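Local coordinates for probable amidase (Thermus thermophilus, PDB 2DC0), which is probably an amidase, a member of the amidase family with an alpha/beta fold built round one large mixed beta sheet flanked by helices, at residues P236-P241 / V348-L353; L242-G247 / V274-E279; L396-A401 / L410-A415. One frame throughout, in Å; residues are numbered along the deposited sequence.

Contact 1 (P236-P241 / V348-L353); sequences PVFGVP and VDALLL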
ATOM      1  N   PRO A 236      21.809 -12.989   8.427  1.00 19.33           N
ATOM      2  CA  PRO A 236      20.464 -12.424   8.318  1.00 19.44           C
ATOM      3  C   PRO A 236      20.089 -11.651   9.580  1.00 18.75           C
ATOM      4  O   PRO A 236      20.485 -12.020  10.687  1.00 17.72           O
ATOM      5  CB  PRO A 236      19.590 -13.656   8.110  1.00 19.09           C
ATOM      6  CG  PRO A 236      20.321 -14.712   8.891  1.00 18.40           C
ATOM      7  CD  PRO A 236      21.756 -14.461   8.493  1.00 20.19           C
ATOM      8  N   VAL A 237      19.349 -10.564   9.402  1.00 18.67           N
ATOM      9  CA  VAL A 237      18.902  -9.745  10.524  1.00 18.05           C
ATOM     10  C   VAL A 237      17.383  -9.860  10.554  1.00 17.85           C
ATOM     11  O   VAL A 237      16.703  -9.456   9.612  1.00 16.95           O
ATOM     12  CB  VAL A 237      19.294  -8.260  10.337  1.00 20.26           C
ATOM     13  CG1 VAL A 237      18.792  -7.437  11.516  1.00 19.39           C
ATOM     14  CG2 VAL A 237      20.817  -8.133  10.215  1.00 19.55           C
ATOM     15  N   PHE A 238      16.858 -10.419  11.636  1.00 17.63           N
ATOM     16  CA  PHE A 238      15.422 -10.608  11.776  1.00 17.21           C
ATOM     17  C   PHE A 238      14.822  -9.643  12.781  1.00 17.29           C
ATOM     18  O   PHE A 238      15.357  -9.460  13.875  1.00 15.89           O
ATOM     19  CB  PHE A 238      15.129 -12.043  12.209  1.00 15.55           C
ATOM     20  CG  PHE A 238      15.531 -13.077  11.194  1.00 18.09           C
ATOM     21  CD1 PHE A 238      14.805 -13.232  10.012  1.00 18.44           C
ATOM     22  CD2 PHE A 238      16.626 -13.907  11.424  1.00 18.47           C
ATOM     23  CE1 PHE A 238      15.161 -14.204   9.078  1.00 18.85           C
ATOM     24  CE2 PHE A 238      16.992 -14.883  10.497  1.00 16.57           C
ATOM     25  CZ  PHE A 238      16.257 -15.032   9.320  1.00 18.25           C
ATOM     26  N   GLY A 239      13.708  -9.024  12.402  1.00 17.13           N
ATOM     27  CA  GLY A 239      13.032  -8.101  13.295  1.00 17.36           C
ATOM     28  C   GLY A 239      11.877  -8.819  13.971  1.00 19.16           C
ATOM     29  O   GLY A 239      11.149  -9.585  13.330  1.00 18.20           O
ATOM     30  N   VAL A 240      11.708  -8.579  15.265  1.00 18.28           N
ATOM     31  CA  VAL A 240      10.637  -9.213  16.026  1.00 18.88           C
ATOM     32  C   VAL A 240       9.750  -8.126  16.628  1.00 18.73           C
ATOM     33  O   VAL A 240      10.207  -7.325  17.445  1.00 17.93           O
ATOM     34  CB  VAL A 240      11.223 -10.105  17.153  1.00 21.13           C
ATOM     35  CG1 VAL A 240      10.110 -10.712  17.983  1.00 20.88           C
ATOM     36  CG2 VAL A 240      12.085 -11.205  16.539  1.00 20.68           C
ATOM     37  N   PRO A 241       8.470  -8.077  16.215  1.00 19.35           N
ATOM     38  CA  PRO A 241       7.506  -7.087  16.701  1.00 17.32           C
ATOM     39  C   PRO A 241       6.900  -7.479  18.040  1.00 18.09           C
ATOM     40  O   PRO A 241       5.725  -7.847  18.125  1.00 17.50           O
ATOM     41  CB  PRO A 241       6.482  -7.038  15.574  1.00 18.35           C
ATOM     42  CG  PRO A 241       6.438  -8.471  15.126  1.00 18.72           C
ATOM     43  CD  PRO A 241       7.898  -8.875  15.114  1.00 19.77           C
ATOM     44  N   VAL A 348      15.995  -4.366   8.615  1.00 22.44           N
ATOM     45  CA  VAL A 348      16.024  -5.806   8.887  1.00 20.70           C
ATOM     46  C   VAL A 348      15.723  -6.555   7.590  1.00 20.99           C
ATOM     47  O   VAL A 348      15.144  -5.992   6.661  1.00 21.28           O
ATOM     48  CB  VAL A 348      14.996  -6.238   9.990  1.00 19.37           C
ATOM     49  CG1 VAL A 348      15.306  -5.531  11.304  1.00 19.35           C
ATOM     50  CG2 VAL A 348      13.567  -5.935   9.552  1.00 18.57           C
ATOM     51  N   ASP A 349      16.124  -7.820   7.512  1.00 19.40           N
ATOM     52  CA  ASP A 349      15.879  -8.592   6.297  1.00 17.87           C
ATOM     53  C   ASP A 349      14.443  -9.098   6.243  1.00 18.09           C
ATOM     54  O   ASP A 349      13.867  -9.259   5.165  1.00 17.67           O
ATOM     55  CB  ASP A 349      16.871  -9.754   6.201  1.00 19.14           C
ATOM     56  CG  ASP A 349      18.304  -9.273   6.032  1.00 21.33           C
ATOM     57  OD1 ASP A 349      18.536  -8.444   5.127  1.00 22.71           O
ATOM     58  OD2 ASP A 349      19.188  -9.718   6.794  1.00 20.47           O
ATOM     59  N   ALA A 350      13.865  -9.345   7.413  1.00 16.89           N
ATOM     60  CA  ALA A 350      12.487  -9.813   7.487  1.00 17.03           C
ATOM     61  C   ALA A 350      12.017  -9.798   8.922  1.00 15.98           C
ATOM     62  O   ALA A 350      12.815  -9.656   9.843  1.00 17.16           O
ATOM     63  CB  ALA A 350      12.381 -11.231   6.931  1.00 17.21           C
ATOM     64  N   LEU A 351      10.710  -9.930   9.100  1.00 14.46           N
ATOM     65  CA  LEU A 351      10.139  -9.989  10.428  1.00 14.01           C
ATOM     66  C   LEU A 351       9.874 -11.463  10.678  1.00 14.08           C
ATOM     67  O   LEU A 351       9.628 -12.224   9.740  1.00 12.28           O
ATOM     68  CB  LEU A 351       8.809  -9.228  10.499  1.00 13.37           C
ATOM     69  CG  LEU A 351       8.822  -7.752  10.103  1.00 15.13           C
ATOM     70  CD1 LEU A 351       7.467  -7.129  10.416  1.00 15.69           C
ATOM     71  CD2 LEU A 351       9.931  -7.033  10.851  1.00 13.29           C
ATOM     72  N   LEU A 352       9.950 -11.853  11.945  1.00 15.31           N
ATOM     73  CA  LEU A 352       9.678 -13.217  12.373  1.00 15.82           C
ATOM     74  C   LEU A 352       8.636 -13.156  13.483  1.00 16.76           C
ATOM     75  O   LEU A 352       8.705 -12.295  14.359  1.00 14.64           O
ATOM     76  CB  LEU A 352      10.930 -13.885  12.941  1.00 16.28           C
ATOM     77  CG  LEU A 352      12.087 -14.261  12.021  1.00 17.22           C
ATOM     78  CD1 LEU A 352      13.118 -15.072  12.810  1.00 16.85           C
ATOM     79  CD2 LEU A 352      11.551 -15.089  10.853  1.00 13.90           C
ATOM     80  N   LEU A 353       7.673 -14.069  13.435  1.00 16.48           N
ATOM     81  CA  LEU A 353       6.627 -14.172  14.451  1.00 16.43           C
ATOM     82  C   LEU A 353       5.850 -15.452  14.175  1.00 15.38           C
ATOM     83  O   LEU A 353       5.733 -15.874  13.028  1.00 17.89           O
ATOM     84  CB  LEU A 353       5.671 -12.974  14.392  1.00 15.12           C
ATOM     85  CG  LEU A 353       4.832 -12.796  13.120  1.00 15.10           C
ATOM     86  CD1 LEU A 353       3.501 -12.106  13.452  1.00 16.46           C
ATOM     87  CD2 LEU A 353       5.625 -11.977  12.115  1.00 16.31           C
TER

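Contact 2 (L242-G247 / V274-E279); sequences LDFLEG and VSLPLE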
ATOM      1  N   LEU A 242       7.713  -7.384  19.088  1.00 18.00           N
ATOM      2  CA  LEU A 242       7.281  -7.748  20.432  1.00 18.01           C
ATOM      3  C   LEU A 242       6.024  -7.029  20.913  1.00 18.75           C
ATOM      4  O   LEU A 242       5.152  -7.658  21.513  1.00 19.68           O
ATOM      5  CB  LEU A 242       8.438  -7.532  21.416  1.00 17.38           C
ATOM      6  CG  LEU A 242       9.647  -8.450  21.169  1.00 16.29           C
ATOM      7  CD1 LEU A 242      10.732  -8.174  22.207  1.00 20.18           C
ATOM      8  CD2 LEU A 242       9.218  -9.911  21.242  1.00 17.40           C
ATOM      9  N   ASP A 243       5.915  -5.725  20.651  1.00 18.37           N
ATOM     10  CA  ASP A 243       4.733  -4.996  21.099  1.00 19.06           C
ATOM     11  C   ASP A 243       3.465  -5.552  20.442  1.00 20.09           C
ATOM     12  O   ASP A 243       2.435  -5.714  21.100  1.00 20.63           O
ATOM     13  CB  ASP A 243       4.887  -3.465  20.880  1.00 19.04           C
ATOM     14  CG  ASP A 243       5.137  -3.062  19.420  1.00 19.90           C
ATOM     15  OD1 ASP A 243       5.364  -3.927  18.549  1.00 20.76           O
ATOM     16  OD2 ASP A 243       5.118  -1.841  19.152  1.00 20.91           O
ATOM     17  N   PHE A 244       3.556  -5.884  19.157  1.00 19.07           N
ATOM     18  CA  PHE A 244       2.423  -6.454  18.435  1.00 19.32           C
ATOM     19  C   PHE A 244       2.046  -7.825  19.008  1.00 19.37           C
ATOM     20  O   PHE A 244       0.865  -8.172  19.105  1.00 20.07           O
ATOM     21  CB  PHE A 244       2.770  -6.616  16.952  1.00 17.83           C
ATOM     22  CG  PHE A 244       1.681  -7.258  16.141  1.00 19.47           C
ATOM     23  CD1 PHE A 244       0.514  -6.563  15.846  1.00 20.03           C
ATOM     24  CD2 PHE A 244       1.812  -8.570  15.694  1.00 21.55           C
ATOM     25  CE1 PHE A 244      -0.512  -7.169  15.113  1.00 20.28           C
ATOM     26  CE2 PHE A 244       0.793  -9.188  14.961  1.00 20.32           C
ATOM     27  CZ  PHE A 244      -0.367  -8.487  14.672  1.00 19.77           C
ATOM     28  N   LEU A 245       3.053  -8.603  19.390  1.00 19.04           N
ATOM     29  CA  LEU A 245       2.831  -9.953  19.925  1.00 19.98           C
ATOM     30  C   LEU A 245       2.439 -10.009  21.394  1.00 20.43           C
ATOM     31  O   LEU A 245       1.927 -11.022  21.875  1.00 19.65           O
ATOM     32  CB  LEU A 245       4.087 -10.803  19.720  1.00 18.64           C
ATOM     33  CG  LEU A 245       4.483 -11.108  18.273  1.00 18.51           C
ATOM     34  CD1 LEU A 245       5.839 -11.802  18.255  1.00 18.05           C
ATOM     35  CD2 LEU A 245       3.422 -11.985  17.622  1.00 16.00           C
ATOM     36  N   GLU A 246       2.685  -8.918  22.105  1.00 21.69           N
ATOM     37  CA  GLU A 246       2.370  -8.841  23.520  1.00 22.21           C
ATOM     38  C   GLU A 246       0.965  -9.349  23.853  1.00 21.33           C
ATOM     39  O   GLU A 246      -0.033  -8.789  23.407  1.00 19.79           O
ATOM     40  CB  GLU A 246       2.536  -7.395  23.983  1.00 24.79           C
ATOM     41  CG  GLU A 246       2.387  -7.194  25.468  1.00 31.36           C
ATOM     42  CD  GLU A 246       2.874  -5.831  25.895  1.00 35.24           C
ATOM     43  OE1 GLU A 246       4.104  -5.623  25.922  1.00 40.33           O
ATOM     44  OE2 GLU A 246       2.030  -4.960  26.185  1.00 38.73           O
ATOM     45  N   GLY A 247       0.905 -10.429  24.629  1.00 21.16           N
ATOM     46  CA  GLY A 247      -0.366 -11.000  25.036  1.00 21.44           C
ATOM     47  C   GLY A 247      -1.159 -11.748  23.975  1.00 22.12           C
ATOM     48  O   GLY A 247      -2.266 -12.210  24.244  1.00 22.67           O
ATOM     49  N   VAL A 274      11.480  -4.779  16.967  1.00 16.46           N
ATOM     50  CA  VAL A 274      10.950  -3.708  16.126  1.00 17.36           C
ATOM     51  C   VAL A 274       9.560  -3.385  16.652  1.00 16.39           C
ATOM     52  O   VAL A 274       8.955  -4.199  17.353  1.00 15.20           O
ATOM     53  CB  VAL A 274      10.819  -4.117  14.626  1.00 18.01           C
ATOM     54  CG1 VAL A 274      12.185  -4.451  14.043  1.00 16.91           C
ATOM     55  CG2 VAL A 274       9.862  -5.289  14.484  1.00 18.47           C
ATOM     56  N   SER A 275       9.056  -2.200  16.322  1.00 17.86           N
ATOM     57  CA  SER A 275       7.724  -1.793  16.765  1.00 18.86           C
ATOM     58  C   SER A 275       6.718  -1.893  15.622  1.00 18.47           C
ATOM     59  O   SER A 275       6.962  -1.387  14.527  1.00 18.35           O
ATOM     60  CB  SER A 275       7.753  -0.354  17.293  1.00 20.42           C
ATOM     61  OG  SER A 275       6.441   0.094  17.615  1.00 21.55           O
ATOM     62  N   LEU A 276       5.604  -2.544  15.877  1.00 15.00           N
ATOM     63  CA  LEU A 276       4.527  -2.735  14.913  1.00 15.00           C
ATOM     64  C   LEU A 276       3.167  -2.711  15.602  1.00 15.00           C
ATOM     65  O   LEU A 276       2.507  -3.742  15.691  1.00 18.08           O
ATOM     66  CB  LEU A 276       4.891  -3.845  13.924  1.00 15.00           C
ATOM     67  CG  LEU A 276       3.832  -4.196  12.876  1.00 15.00           C
ATOM     68  CD1 LEU A 276       4.292  -3.741  11.501  1.00 15.00           C
ATOM     69  CD2 LEU A 276       3.567  -5.692  12.886  1.00 15.00           C
ATOM     70  N   PRO A 277       2.779  -1.552  16.156  1.00 19.41           N
ATOM     71  CA  PRO A 277       1.515  -1.382  16.885  1.00 20.41           C
ATOM     72  C   PRO A 277       0.295  -1.925  16.152  1.00 18.30           C
ATOM     73  O   PRO A 277      -0.403  -2.802  16.656  1.00 20.20           O
ATOM     74  CB  PRO A 277       1.429   0.131  17.081  1.00 21.26           C
ATOM     75  CG  PRO A 277       2.871   0.546  17.139  1.00 22.55           C
ATOM     76  CD  PRO A 277       3.472  -0.259  16.014  1.00 20.37           C
ATOM     77  N   LEU A 278       0.034  -1.381  14.971  1.00 18.99           N
ATOM     78  CA  LEU A 278      -1.103  -1.805  14.164  1.00 19.80           C
ATOM     79  C   LEU A 278      -2.381  -1.824  14.991  1.00 18.65           C
ATOM     80  O   LEU A 278      -3.177  -2.760  14.900  1.00 19.12           O
ATOM     81  CB  LEU A 278      -0.842  -3.202  13.583  1.00 18.62           C
ATOM     82  CG  LEU A 278       0.380  -3.320  12.661  1.00 19.81           C
ATOM     83  CD1 LEU A 278       0.523  -4.758  12.163  1.00 17.43           C
ATOM     84  CD2 LEU A 278       0.219  -2.364  11.487  1.00 18.82           C
ATOM     85  N   GLU A 279      -2.582  -0.794  15.802  1.00 20.23           N
ATOM     86  CA  GLU A 279      -3.781  -0.744  16.629  1.00 21.55           C
ATOM     87  C   GLU A 279      -5.034  -0.693  15.770  1.00 19.48           C
ATOM     88  O   GLU A 279      -5.106   0.063  14.799  1.00 20.32           O
ATOM     89  CB  GLU A 279      -3.734   0.465  17.565  1.00 25.62           C
ATOM     90  CG  GLU A 279      -2.477   0.500  18.425  1.00 35.20           C
ATOM     91  CD  GLU A 279      -2.570   1.501  19.556  1.00 39.81           C
ATOM     92  OE1 GLU A 279      -2.865   2.687  19.284  1.00 42.49           O
ATOM     93  OE2 GLU A 279      -2.343   1.100  20.718  1.00 43.43           O
TER
HETATM   94  O   HOH W   1       8.129  -4.032  19.937  1.00 18.83           O

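Contact 3 (L396-A401 / L410-A415); sequences LALPFA and LQVVGA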
ATOM      1  N   LEU A 396       5.932 -16.036   4.294  1.00 15.52           N
ATOM      2  CA  LEU A 396       6.095 -17.481   4.274  1.00 15.47           C
ATOM      3  C   LEU A 396       5.732 -18.094   5.620  1.00 16.01           C
ATOM      4  O   LEU A 396       6.009 -17.506   6.668  1.00 16.34           O
ATOM      5  CB  LEU A 396       7.556 -17.825   3.962  1.00 13.28           C
ATOM      6  CG  LEU A 396       7.939 -19.301   3.987  1.00 15.42           C
ATOM      7  CD1 LEU A 396       7.299 -19.999   2.783  1.00 14.01           C
ATOM      8  CD2 LEU A 396       9.457 -19.450   3.930  1.00 13.70           C
ATOM      9  N   ALA A 397       5.098 -19.263   5.592  1.00 14.78           N
ATOM     10  CA  ALA A 397       4.782 -19.979   6.824  1.00 15.09           C
ATOM     11  C   ALA A 397       5.487 -21.329   6.699  1.00 15.54           C
ATOM     12  O   ALA A 397       5.318 -22.024   5.701  1.00 15.14           O
ATOM     13  CB  ALA A 397       3.263 -20.185   6.975  1.00 14.56           C
ATOM     14  N   LEU A 398       6.310 -21.668   7.685  1.00 14.36           N
ATOM     15  CA  LEU A 398       7.010 -22.951   7.699  1.00 17.41           C
ATOM     16  C   LEU A 398       7.069 -23.486   9.126  1.00 16.03           C
ATOM     17  O   LEU A 398       7.098 -22.712  10.085  1.00 15.73           O
ATOM     18  CB  LEU A 398       8.437 -22.822   7.131  1.00 20.19           C
ATOM     19  CG  LEU A 398       9.344 -21.617   7.439  1.00 23.34           C
ATOM     20  CD1 LEU A 398       9.160 -21.109   8.840  1.00 26.11           C
ATOM     21  CD2 LEU A 398      10.793 -22.058   7.197  1.00 25.17           C
ATOM     22  N   PRO A 399       7.087 -24.820   9.284  1.00 16.84           N
ATOM     23  CA  PRO A 399       7.136 -25.451  10.610  1.00 17.30           C
ATOM     24  C   PRO A 399       8.374 -25.086  11.399  1.00 16.35           C
ATOM     25  O   PRO A 399       9.469 -25.054  10.847  1.00 18.00           O
ATOM     26  CB  PRO A 399       7.096 -26.948  10.292  1.00 16.09           C
ATOM     27  CG  PRO A 399       6.427 -27.008   8.954  1.00 17.95           C
ATOM     28  CD  PRO A 399       7.043 -25.844   8.225  1.00 16.25           C
ATOM     29  N   PHE A 400       8.212 -24.821  12.691  1.00 16.62           N
ATOM     30  CA  PHE A 400       9.369 -24.479  13.503  1.00 16.98           C
ATOM     31  C   PHE A 400       9.306 -25.086  14.904  1.00 18.24           C
ATOM     32  O   PHE A 400      10.313 -25.130  15.606  1.00 18.52           O
ATOM     33  CB  PHE A 400       9.532 -22.950  13.579  1.00 15.25           C
ATOM     34  CG  PHE A 400       8.870 -22.310  14.776  1.00 15.75           C
ATOM     35  CD1 PHE A 400       9.603 -22.027  15.926  1.00 16.71           C
ATOM     36  CD2 PHE A 400       7.524 -21.957  14.737  1.00 15.28           C
ATOM     37  CE1 PHE A 400       9.005 -21.397  17.019  1.00 16.32           C
ATOM     38  CE2 PHE A 400       6.917 -21.328  15.821  1.00 16.30           C
ATOM     39  CZ  PHE A 400       7.657 -21.045  16.963  1.00 17.45           C
ATOM     40  N   ALA A 401       8.133 -25.565  15.307  1.00 17.42           N
ATOM     41  CA  ALA A 401       8.000 -26.155  16.636  1.00 18.77           C
ATOM     42  C   ALA A 401       6.830 -27.133  16.755  1.00 17.71           C
ATOM     43  O   ALA A 401       6.044 -27.306  15.818  1.00 15.36           O
ATOM     44  CB  ALA A 401       7.861 -25.045  17.679  1.00 19.46           C
ATOM     45  N   LEU A 410       5.904 -20.874  11.696  1.00 15.02           N
ATOM     46  CA  LEU A 410       6.598 -19.597  11.841  1.00 15.38           C
ATOM     47  C   LEU A 410       6.379 -18.740  10.604  1.00 15.32           C
ATOM     48  O   LEU A 410       6.387 -19.243   9.478  1.00 15.45           O
ATOM     49  CB  LEU A 410       8.105 -19.825  12.015  1.00 14.23           C
ATOM     50  CG  LEU A 410       8.993 -18.583  12.129  1.00 16.00           C
ATOM     51  CD1 LEU A 410       8.780 -17.923  13.499  1.00 16.85           C
ATOM     52  CD2 LEU A 410      10.467 -18.978  11.977  1.00 14.16           C
ATOM     53  N   GLN A 411       6.183 -17.444  10.813  1.00 14.70           N
ATOM     54  CA  GLN A 411       5.995 -16.523   9.701  1.00 14.14           C
ATOM     55  C   GLN A 411       7.273 -15.746   9.436  1.00 14.86           C
ATOM     56  O   GLN A 411       7.927 -15.283  10.365  1.00 15.76           O
ATOM     57  CB  GLN A 411       4.883 -15.516   9.998  1.00 13.96           C
ATOM     58  CG  GLN A 411       3.476 -16.058   9.898  1.00 15.50           C
ATOM     59  CD  GLN A 411       2.446 -14.952  10.046  1.00 14.31           C
ATOM     60  OE1 GLN A 411       2.213 -14.452  11.146  1.00 17.17           O
ATOM     61  NE2 GLN A 411       1.843 -14.550   8.935  1.00 12.69           N
ATOM     62  N   VAL A 412       7.620 -15.631   8.157  1.00 14.20           N
ATOM     63  CA  VAL A 412       8.780 -14.876   7.713  1.00 14.96           C
ATOM     64  C   VAL A 412       8.155 -13.811   6.818  1.00 15.87           C
ATOM     65  O   VAL A 412       7.618 -14.130   5.760  1.00 16.35           O
ATOM     66  CB  VAL A 412       9.751 -15.745   6.879  1.00 16.13           C
ATOM     67  CG1 VAL A 412      10.969 -14.913   6.472  1.00 14.38           C
ATOM     68  CG2 VAL A 412      10.195 -16.974   7.691  1.00 15.06           C
ATOM     69  N   VAL A 413       8.211 -12.556   7.258  1.00 15.95           N
ATOM     70  CA  VAL A 413       7.607 -11.433   6.539  1.00 14.73           C
ATOM     71  C   VAL A 413       8.620 -10.514   5.866  1.00 15.41           C
ATOM     72  O   VAL A 413       9.520  -9.997   6.525  1.00 14.89           O
ATOM     73  CB  VAL A 413       6.768 -10.566   7.510  1.00 14.89           C
ATOM     74  CG1 VAL A 413       6.036  -9.472   6.747  1.00 13.76           C
ATOM     75  CG2 VAL A 413       5.788 -11.446   8.283  1.00 14.12           C
ATOM     76  N   GLY A 414       8.464 -10.288   4.563  1.00 14.47           N
ATOM     77  CA  GLY A 414       9.392  -9.417   3.849  1.00 15.08           C
ATOM     78  C   GLY A 414       8.730  -8.167   3.293  1.00 15.17           C
ATOM     79  O   GLY A 414       7.512  -8.002   3.400  1.00 14.97           O
ATOM     80  N   ALA A 415       9.532  -7.283   2.707  1.00 13.74           N
ATOM     81  CA  ALA A 415       9.024  -6.051   2.118  1.00 15.14           C
ATOM     82  C   ALA A 415       8.257  -6.388   0.846  1.00 15.05           C
ATOM     83  O   ALA A 415       8.465  -7.440   0.248  1.00 14.35           O
ATOM     84  CB  ALA A 415      10.185  -5.098   1.788  1.00 16.86           C
TER

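Contact 1 (P236-P241 / V348-L353)
Asp349 binds both backbone polar atoms of Val237. Its backbone N donates to Val237 O, and its side chain reaches for Val237 N. Followed outward, CB passes Val237 O at 3.4 Å. CG lies beside the backbone N of Asp349 and anti to the carbonyl carbon (chi1 -65°), which places it 3.8 Å from Val237 N. At the tip, OD2 accepts a hydrogen bond from Val237 N at 2.7 Å, met on the anti side and 22° out of the carboxylate plane. OD2 also lies close to Pro236 CA. The other oxygen, OD1, turns to a salt bridge with Lys421, which would probably stabilise the negative charge.

Beyond this clamp the two strands pair in parallel. Gly239 sits in the middle and uses both backbone polar atoms. Its N donates to Ala350 O at 2.8 Å, and its O accepts from Leu352 N at 2.9 Å. Leu351 CD2 rests beside Gly239 O. On the face that carries Phe238 and Ala350, the side chain of Leu352 crosses the Phe238 ring. Its CD1 makes a CH-pi contact, 3.9 Å from the ring centroid and shifted toward the rim. CG of Leu352 meets CD1 of the ring at 3.5 Å. Leu352 O is buried with no polar partner, and Pro241 CD packs against it.

Strand 350-354 lies between two neighbours in the mixed sheet. Strand 237-240 on one side continues the pairing to strand 270-273, through Phe238 and Val240. On the other side Leu351, Leu352 and Leu353 touch strand 406-413. Helix 419-430 covers Pro236, Asp349 and Ala350 with Leu425, and supplies Lys421.

Contact 2 (L242-G247 / V274-E279)
Asp243 turns its carboxylate across to Ser275 and Leu276, while Phe244, the next residue, lays its ring beside Leu276. The two side chains divide the contact into a polar and an apolar part.

Each carboxylate oxygen of Asp243 takes one main donor. CG sits between the backbone N and the carbonyl carbon (chi1 58°), which brings it within 3.6 Å of Leu276 N. OD1 accepts from Leu276 N at 3.0 Å through its syn lone pair, and the bond is nearly straight (173°). OD2 accepts from Ser275 OG at 2.8 Å, also on the syn side but somewhat out of the plane. Leu276 N adds a weak bond to OD2. A further weak bond runs from Phe244 N to OD1. Together they should limit rotation of the carboxylate. A water links the backbones, accepting from Asp243 N at 2.9 Å and donating to Val274 O at 2.7 Å.

Phe244 and Leu276 lie side by side and point the same way. CD2 of Leu276 stands over one face of the ring, off toward the rim, 4.1 Å from CG of Phe244. Pro277 O comes to the ring edge, in its plane. Leu278 approaches at a slant, with CD1 3.9 Å from CE1 of Phe244. Close by, Phe244 CB presses on Leu276 O at 3.1 Å.

The short helix 242-245 is thus tied to the loop between strand 270-273 and helix 281-296. Behind the loop runs helix 324-345, where Leu276 meets Leu341 and Ala344, and Glu340 accepts from Leu278 N. Pro387 of helix 386-390 touches both Phe244 and Leu278. Helix 251-263 touches Leu242 and Leu245 of the short helix.

Contact 3 (L396-A401 / L410-A415)
Leu396 pairs with Val412, and Leu398 with Leu410, each through two backbone hydrogen bonds. Leu396 N donates to Val412 O at 2.9 Å, and Leu396 O accepts from Val412 N. In the second pair Leu398 O accepts from Leu410 N at 2.7 Å. Leu398 N in turn donates to Leu410 O.

Ala397 and Gln411 form the non-hydrogen-bonded pair between them. There the backbones approach through CA-H...O contacts: Gln411 CA to Leu396 O, and Ala397 CA to Leu410 O, both at 3.2 Å.

The segments belong to the two arms of a beta hairpin, strands 395-403 and 406-413. A classic beta bulge interrupts it toward the turn, where Phe400 and Ala401 both face Val408.

Apolar contacts gather on the face with Leu396, Leu398, Leu410 and Val412. Leu398 and Leu410 lie side by side, pointing the same way. Leu398 CG lies between the backbone N and the carbonyl carbon (chi1 40°), which sets it nearer than CB to Leu410 CB. From there CD1 of Leu398 touches Leu410 CB at 3.6 Å and stands 3.4 Å from Leu410 O. CB of Leu396 faces CB of Val412. At the bulge, Phe400 crosses Leu410 at about a right angle, and ring atom CD2 meets Leu410 CB at 3.5 Å. Ala401 CB lies over the centre of one face of this ring, and Leu410 CD1 over the opposite face. Helix 419-430 touches Leu396 and Val412 through Val422, while Leu260 of helix 251-263 packs against both Phe400 and Leu410.

In the fold
Contacts 1 and 3 belong to one mixed sheet, with centres about 10 Å apart. Strands 350-354 and 406-413 are neighbours in it and join through backbone bonds of Leu351 with Val413 and Leu353 with Gln411. Together they span the sheet from strand 395-403 to strand 237-240, next to the outermost strand 270-273. Contact 2 sits beyond the end of strand 237-240, about 13 Å from contact 1 between centres. That strand is followed, after Pro241, by helix 242-245, and Val240 O probably accepts from Val274 N. Contacts 2 and 3 do not touch; their centres are about 17 Å apart. Along the chain contact 2 is nested within contact 1, and contact 3 follows both.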